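Local coordinates for protein AT5g51070/K3K7_27 (PDB 5GKM) that forms the N-terminal domain of the Clp-protease-associated chaperone ClpD, whose full-length form probably binds and hydrolyses ATP, at residues D31-Q36 against T91-S96. Numbering follows the deposited sequence. Where two conformers were deposited one is given.
Sequences DMVYTQ and TDMPFS
Val33 and Phe95 are paired in a single parallel beta bridge where two extended runs, each leading into a helix, lie side by side for about three residues. Val33 N donates to Pro94 O at 2.9 Å, and Ser96 N returns the bond to Val33 O, so one valine is gripped through both of its backbone polar groups; the proline, lacking an N-H, needs only to offer its carbonyl. The side chains of Val33 and Phe95 point the same way, side by side, with Val33 CB 3.6 Å from Phe95 CD1, the ring meeting it obliquely. One of the valine's two methyls, CG2, set anti to the carbonyl carbon, meets the flexible thioether of Met93 crosswise; in the conformer given, Met93 SD lies 3.6 Å from Val33 CG2, but Met93 is also modelled in a second conformer.

Met32 packs differently: CG, anti to the backbone N (chi1 176°), lies 3.7 Å from Ser96 N. Beyond it SD sits 3.8 Å from Ser96 CB, and a bend at chi3 brings CE to 4.0 Å from Pro94 CG, methionine and proline ring crossing at about a right angle. Ser96 is small enough for its CB to sit over one face of the Tyr34 ring, a CH-pi contact of 3.7 Å to the ring centroid. Both Tyr34 and Ser96 occupy N-cap positions; the serine hydroxyl hydrogen-bonds to Ser98 and Thr99, while Tyr34 OH reaches the backbone N of Glu81.

Within this mainly helical Clp N-terminal (Clp R) domain, which has no assigned strand, the bridge thus ties the start of helix 35-45 to that of helix 97-112. Helix 12-27 covers the Val33 and Phe95 side through Ser21, Ile18 and Gln22, and Phe103 of helix 97-112 meets the Phe95 ring edge-to-face.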
loop_
_atom_site.group_PDB
_atom_site.type_symbol
_atom_site.label_atom_id
_atom_site.label_comp_id
_atom_site.label_asym_id
_atom_site.label_seq_id
_atom_site.Cartn_x
_atom_site.Cartn_y
_atom_site.Cartn_z
ATOM N N ASP A 31 -11.576 10.141 3.159
ATOM C CA ASP A 31 -11.900 9.730 4.499
ATOM C C ASP A 31 -11.824 8.219 4.765
ATOM O O ASP A 31 -12.300 7.773 5.735
ATOM C CB ASP A 31 -13.293 10.197 4.878
ATOM C CG ASP A 31 -13.438 11.693 4.813
ATOM O OD1 ASP A 31 -12.714 12.395 5.514
ATOM O OD2 ASP A 31 -14.292 12.133 4.050
ATOM N N MET A 32 -11.224 7.512 3.835
ATOM C CA MET A 32 -10.979 6.112 3.964
ATOM C C MET A 32 -9.784 5.751 3.095
ATOM O O MET A 32 -9.629 6.276 2.078
ATOM C CB MET A 32 -12.206 5.374 3.503
ATOM C CG MET A 32 -12.024 3.911 3.515
ATOM S SD MET A 32 -13.563 3.063 3.242
ATOM C CE MET A 32 -13.940 2.834 4.945
ATOM N N VAL A 33 -8.993 4.807 3.549
ATOM C CA VAL A 33 -7.804 4.423 2.825
ATOM C C VAL A 33 -8.141 3.283 1.872
ATOM O O VAL A 33 -8.524 2.245 2.273
ATOM C CB VAL A 33 -6.768 3.863 3.803
ATOM C CG1 VAL A 33 -5.542 3.392 3.071
ATOM C CG2 VAL A 33 -6.378 4.906 4.808
ATOM N N TYR A 34 -8.010 3.542 0.593
ATOM C CA TYR A 34 -8.177 2.536 -0.412
ATOM C C TYR A 34 -6.783 2.082 -0.896
ATOM O O TYR A 34 -5.817 2.557 -0.432
ATOM C CB TYR A 34 -9.065 3.007 -1.549
ATOM C CG TYR A 34 -10.542 3.071 -1.244
ATOM C CD1 TYR A 34 -11.089 4.140 -0.608
ATOM C CD2 TYR A 34 -11.360 2.056 -1.627
ATOM C CE1 TYR A 34 -12.439 4.186 -0.350
ATOM C CE2 TYR A 34 -12.717 2.078 -1.374
ATOM C CZ TYR A 34 -13.245 3.141 -0.714
ATOM O OH TYR A 34 -14.596 3.176 -0.504
ATOM N N THR A 35 -6.737 1.115 -1.785
ATOM C CA THR A 35 -5.482 0.458 -2.051
ATOM C C THR A 35 -4.456 1.323 -2.746
ATOM O O THR A 35 -3.316 1.110 -2.596
ATOM C CB THR A 35 -5.629 -0.918 -2.715
ATOM O OG1 THR A 35 -6.419 -0.818 -3.877
ATOM C CG2 THR A 35 -6.247 -1.829 -1.753
ATOM N N GLN A 36 -4.918 2.262 -3.549
ATOM C CA GLN A 36 -3.977 3.201 -4.142
ATOM C C GLN A 36 -3.283 4.082 -3.072
ATOM O O GLN A 36 -2.210 4.517 -3.245
ATOM C CB GLN A 36 -4.610 4.051 -5.256
ATOM C CG GLN A 36 -5.616 5.087 -4.787
ATOM C CD GLN A 36 -7.021 4.556 -4.664
ATOM O OE1 GLN A 36 -7.250 3.388 -4.561
ATOM N NE2 GLN A 36 -7.960 5.464 -4.700
ATOM N N THR A 91 -4.694 9.320 12.078
ATOM C CA THR A 91 -4.507 7.898 12.274
ATOM C C THR A 91 -5.752 7.095 12.717
ATOM O O THR A 91 -5.689 5.919 12.914
ATOM C CB THR A 91 -3.367 7.589 13.223
ATOM O OG1 THR A 91 -3.625 8.199 14.466
ATOM C CG2 THR A 91 -2.126 8.110 12.649
ATOM N N ASP A 92 -6.859 7.783 12.909
ATOM C CA ASP A 92 -8.135 7.105 13.027
ATOM C C ASP A 92 -8.842 6.881 11.697
ATOM O O ASP A 92 -9.897 6.310 11.663
ATOM C CB ASP A 92 -9.037 7.847 14.000
ATOM C CG ASP A 92 -8.517 7.796 15.407
ATOM O OD1 ASP A 92 -7.668 6.992 15.689
ATOM O OD2 ASP A 92 -8.909 8.566 16.195
ATOM N N MET A 93 -8.259 7.368 10.628
ATOM C CA MET A 93 -8.933 7.020 9.277
ATOM C C MET A 93 -8.963 5.401 8.912
ATOM O O MET A 93 -8.178 4.710 9.336
ATOM C CB MET A 93 -8.095 7.570 8.151
ATOM C CG MET A 93 -8.862 7.539 6.825
ATOM S SD MET A 93 -7.859 8.100 5.444
ATOM C CE MET A 93 -7.786 9.787 5.954
ATOM N N PRO A 94 -10.234 5.049 8.684
ATOM C CA PRO A 94 -10.519 3.657 8.449
ATOM C C PRO A 94 -9.976 3.199 7.118
ATOM O O PRO A 94 -9.680 3.960 6.280
ATOM C CB PRO A 94 -12.047 3.597 8.430
ATOM C CG PRO A 94 -12.454 4.934 7.947
ATOM C CD PRO A 94 -11.472 5.855 8.575
ATOM N N PHE A 95 -9.893 1.882 7.017
ATOM C CA PHE A 95 -9.399 1.205 5.836
ATOM C C PHE A 95 -10.537 0.566 5.070
ATOM O O PHE A 95 -11.419 0.048 5.641
ATOM C CB PHE A 95 -8.398 0.127 6.232
ATOM C CG PHE A 95 -7.238 0.675 7.003
ATOM C CD1 PHE A 95 -6.268 1.323 6.364
ATOM C CD2 PHE A 95 -7.160 0.559 8.348
ATOM C CE1 PHE A 95 -5.245 1.863 7.030
ATOM C CE2 PHE A 95 -6.108 1.082 9.035
ATOM C CZ PHE A 95 -5.158 1.752 8.371
ATOM N N SER A 96 -10.455 0.609 3.758
ATOM C CA SER A 96 -11.480 0.028 2.931
ATOM C C SER A 96 -11.466 -1.496 2.977
ATOM O O SER A 96 -10.565 -2.062 3.402
ATOM C CB SER A 96 -11.338 0.485 1.507
ATOM O OG SER A 96 -10.294 -0.117 0.888
#